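Local coordinates for quinonprotein alcohol dehydrogenase-like protein (Bacteroides thetaiotaomicron VPI-5482, PDB 4R5O) that is of unknown function but binds calcium and joins an immunoglobulin-like beta-sandwich to a seven-bladed beta-propeller of the YVTN repeat family, at residues G103-A108 with G151-L156. Numbering follows the deposited sequence.
Sequences GFFYVA and GKFYLL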
ATOM      1  N   GLY A 103     -10.718   9.025  -1.084  1.00 50.43           N
ATOM      2  CA  GLY A 103      -9.718   9.103  -0.018  1.00 48.72           C
ATOM      3  C   GLY A 103      -8.398   8.464  -0.398  1.00 48.66           C
ATOM      4  O   GLY A 103      -7.965   8.575  -1.551  1.00 47.47           O
ATOM      5  N   PHE A 104      -7.735   7.795   0.567  1.00 42.89           N
ATOM      6  CA  PHE A 104      -6.438   7.134   0.290  1.00 40.92           C
ATOM      7  C   PHE A 104      -6.226   5.891   1.147  1.00 43.27           C
ATOM      8  O   PHE A 104      -6.756   5.820   2.263  1.00 42.42           O
ATOM      9  CB  PHE A 104      -5.252   8.100   0.530  1.00 41.14           C
ATOM     10  CG  PHE A 104      -5.205   8.678   1.929  1.00 42.69           C
ATOM     11  CD1 PHE A 104      -4.603   7.979   2.969  1.00 45.24           C
ATOM     12  CD2 PHE A 104      -5.745   9.931   2.201  1.00 45.06           C
ATOM     13  CE1 PHE A 104      -4.571   8.510   4.262  1.00 45.96           C
ATOM     14  CE2 PHE A 104      -5.717  10.458   3.490  1.00 47.62           C
ATOM     15  CZ  PHE A 104      -5.113   9.754   4.508  1.00 45.35           C
ATOM     16  N   PHE A 105      -5.405   4.942   0.646  1.00 39.09           N
ATOM     17  CA  PHE A 105      -4.992   3.767   1.427  1.00 38.52           C
ATOM     18  C   PHE A 105      -3.803   4.159   2.272  1.00 44.23           C
ATOM     19  O   PHE A 105      -3.116   5.121   1.945  1.00 47.55           O
ATOM     20  CB  PHE A 105      -4.670   2.531   0.553  1.00 39.38           C
ATOM     21  CG  PHE A 105      -5.741   2.021  -0.402  1.00 39.96           C
ATOM     22  CD1 PHE A 105      -6.795   1.233   0.060  1.00 43.51           C
ATOM     23  CD2 PHE A 105      -5.655   2.275  -1.768  1.00 40.15           C
ATOM     24  CE1 PHE A 105      -7.758   0.746  -0.823  1.00 44.40           C
ATOM     25  CE2 PHE A 105      -6.610   1.777  -2.655  1.00 43.12           C
ATOM     26  CZ  PHE A 105      -7.650   1.019  -2.179  1.00 42.90           C
ATOM     27  N   TYR A 106      -3.594   3.505   3.385  1.00 39.49           N
ATOM     28  CA  TYR A 106      -2.415   3.769   4.194  1.00 39.05           C
ATOM     29  C   TYR A 106      -1.997   2.437   4.768  1.00 43.36           C
ATOM     30  O   TYR A 106      -2.835   1.662   5.238  1.00 42.87           O
ATOM     31  CB  TYR A 106      -2.608   4.877   5.269  1.00 40.90           C
ATOM     32  CG  TYR A 106      -3.627   4.610   6.362  1.00 41.42           C
ATOM     33  CD1 TYR A 106      -4.963   4.958   6.194  1.00 43.74           C
ATOM     34  CD2 TYR A 106      -3.234   4.111   7.603  1.00 41.75           C
ATOM     35  CE1 TYR A 106      -5.900   4.738   7.204  1.00 46.44           C
ATOM     36  CE2 TYR A 106      -4.160   3.884   8.618  1.00 42.86           C
ATOM     37  CZ  TYR A 106      -5.492   4.207   8.415  1.00 50.53           C
ATOM     38  OH  TYR A 106      -6.418   3.983   9.393  1.00 50.27           O
ATOM     39  N   VAL A 107      -0.716   2.125   4.609  1.00 39.43           N
ATOM     40  CA  VAL A 107      -0.116   0.880   5.061  1.00 38.26           C
ATOM     41  C   VAL A 107       0.340   1.108   6.504  1.00 43.92           C
ATOM     42  O   VAL A 107       1.225   1.914   6.753  1.00 45.29           O
ATOM     43  CB  VAL A 107       1.028   0.434   4.102  1.00 39.69           C
ATOM     44  CG1 VAL A 107       1.670  -0.879   4.565  1.00 39.10           C
ATOM     45  CG2 VAL A 107       0.511   0.312   2.675  1.00 38.38           C
ATOM     46  N   ALA A 108      -0.338   0.467   7.445  1.00 40.48           N
ATOM     47  CA  ALA A 108      -0.102   0.522   8.889  1.00 40.81           C
ATOM     48  C   ALA A 108      -0.559  -0.780   9.508  1.00 45.66           C
ATOM     49  O   ALA A 108      -1.524  -1.368   9.030  1.00 44.91           O
ATOM     50  CB  ALA A 108      -0.824   1.717   9.515  1.00 42.11           C
ATOM     51  N   GLY A 151      -1.755  -0.055 -12.716  1.00 45.51           N
ATOM     52  CA  GLY A 151      -3.006  -0.269 -11.993  1.00 44.55           C
ATOM     53  C   GLY A 151      -2.923  -1.345 -10.922  1.00 47.83           C
ATOM     54  O   GLY A 151      -3.965  -1.875 -10.509  1.00 50.13           O
ATOM     55  N   LYS A 152      -1.683  -1.664 -10.448  1.00 38.73           N
ATOM     56  CA  LYS A 152      -1.438  -2.677  -9.429  1.00 37.05           C
ATOM     57  C   LYS A 152      -0.547  -2.139  -8.304  1.00 41.99           C
ATOM     58  O   LYS A 152       0.264  -1.232  -8.509  1.00 41.49           O
ATOM     59  CB  LYS A 152      -0.758  -3.934 -10.055  1.00 37.83           C
ATOM     60  CG  LYS A 152      -1.446  -4.574 -11.281  1.00 44.85           C
ATOM     61  CD  LYS A 152      -2.818  -5.182 -10.958  1.00 59.52           C
ATOM     62  CE  LYS A 152      -3.667  -5.558 -12.156  1.00 66.25           C
ATOM     63  NZ  LYS A 152      -4.197  -4.370 -12.876  1.00 85.81           N
ATOM     64  N   PHE A 153      -0.683  -2.730  -7.123  1.00 38.70           N
ATOM     65  CA  PHE A 153       0.195  -2.481  -6.001  1.00 37.49           C
ATOM     66  C   PHE A 153       1.168  -3.633  -5.931  1.00 40.87           C
ATOM     67  O   PHE A 153       0.756  -4.766  -5.686  1.00 39.58           O
ATOM     68  CB  PHE A 153      -0.541  -2.274  -4.666  1.00 39.44           C
ATOM     69  CG  PHE A 153      -1.509  -1.120  -4.554  1.00 41.99           C
ATOM     70  CD1 PHE A 153      -1.164   0.146  -5.027  1.00 44.61           C
ATOM     71  CD2 PHE A 153      -2.693  -1.249  -3.811  1.00 43.44           C
ATOM     72  CE1 PHE A 153      -2.041   1.233  -4.870  1.00 45.44           C
ATOM     73  CE2 PHE A 153      -3.552  -0.157  -3.632  1.00 45.67           C
ATOM     74  CZ  PHE A 153      -3.223   1.075  -4.170  1.00 43.57           C
ATOM     75  N   TYR A 154       2.435  -3.373  -6.255  1.00 38.36           N
ATOM     76  CA  TYR A 154       3.475  -4.387  -6.171  1.00 38.29           C
ATOM     77  C   TYR A 154       4.120  -4.267  -4.830  1.00 39.81           C
ATOM     78  O   TYR A 154       4.689  -3.228  -4.542  1.00 39.39           O
ATOM     79  CB  TYR A 154       4.500  -4.259  -7.305  1.00 39.66           C
ATOM     80  CG  TYR A 154       3.887  -4.402  -8.674  1.00 40.05           C
ATOM     81  CD1 TYR A 154       3.615  -5.657  -9.210  1.00 40.71           C
ATOM     82  CD2 TYR A 154       3.620  -3.289  -9.455  1.00 41.71           C
ATOM     83  CE1 TYR A 154       3.065  -5.798 -10.476  1.00 39.98           C
ATOM     84  CE2 TYR A 154       3.079  -3.416 -10.729  1.00 43.13           C
ATOM     85  CZ  TYR A 154       2.804  -4.675 -11.235  1.00 51.00           C
ATOM     86  OH  TYR A 154       2.287  -4.798 -12.496  1.00 56.69           O
ATOM     87  N   LEU A 155       3.952  -5.280  -3.978  1.00 35.47           N
ATOM     88  CA  LEU A 155       4.487  -5.280  -2.620  1.00 33.87           C
ATOM     89  C   LEU A 155       5.652  -6.265  -2.509  1.00 38.58           C
ATOM     90  O   LEU A 155       5.548  -7.424  -2.922  1.00 37.70           O
ATOM     91  CB  LEU A 155       3.377  -5.618  -1.596  1.00 33.19           C
ATOM     92  CG  LEU A 155       3.786  -6.137  -0.203  1.00 37.85           C
ATOM     93  CD1 LEU A 155       4.460  -5.054   0.641  1.00 40.88           C
ATOM     94  CD2 LEU A 155       2.606  -6.667   0.544  1.00 34.53           C
ATOM     95  N   LEU A 156       6.755  -5.779  -1.917  1.00 35.43           N
ATOM     96  CA  LEU A 156       7.929  -6.553  -1.551  1.00 34.83           C
ATOM     97  C   LEU A 156       8.060  -6.494  -0.049  1.00 38.55           C
ATOM     98  O   LEU A 156       8.175  -5.393   0.502  1.00 39.58           O
ATOM     99  CB  LEU A 156       9.216  -6.069  -2.263  1.00 34.44           C
ATOM    100  CG  LEU A 156      10.531  -6.684  -1.784  1.00 37.94           C
ATOM    101  CD1 LEU A 156      10.639  -8.131  -2.192  1.00 37.51           C
ATOM    102  CD2 LEU A 156      11.695  -5.921  -2.333  1.00 42.07           C
TER
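Phe105 and Phe153 carry the whole contact between the strand 103-108 and the segment 151-156, two phenyl rings reaching toward each other from different sheets of the propeller. The side of the Phe105 ring formed by CD2 and CE2 meets the far end of the Phe153 ring, CE2 and CZ, with CD2 of Phe105 3.6 Å from CZ of Phe153. The ring planes are almost perpendicular, at 88°, and the centroids lie 5.5 Å apart. CD2 and CE2 of Phe105 lie at the edge of the Phe153 ring, close to its plane. CB of each residue points toward the other strand, and chi1 (-56° in Phe105, -61° in Phe153) sets CG beside the backbone N, placing the rings so that these atoms meet.

The interaction is apolar, and both residues are buried. With the CA atoms of Phe105 and Phe153 11.0 Å apart, two large apolar side chains can span the distance and keep water out, and phenylalanine suits such a place. An alanine in place of Phe105 is likely to open a gap beside CE2 and CZ of Phe153 and leave that ring freer to shift.

Each ring has other aromatic company. Phe105 meets Phe100 and Phe114 edge-to-face, while Phe153 packs edge-to-face with His148 and lies nearly parallel to Phe112. The pair packs one four-stranded antiparallel blade against the next: strand 152-158 runs between 143-149 and 167-171, and strand 103-108 between 111-116 and the C-terminal strand 422-424, which completes its blade, consistent with the "Velcro" ring closure familiar in beta-propellers; Phe153 also touches Ile146 and Leu424.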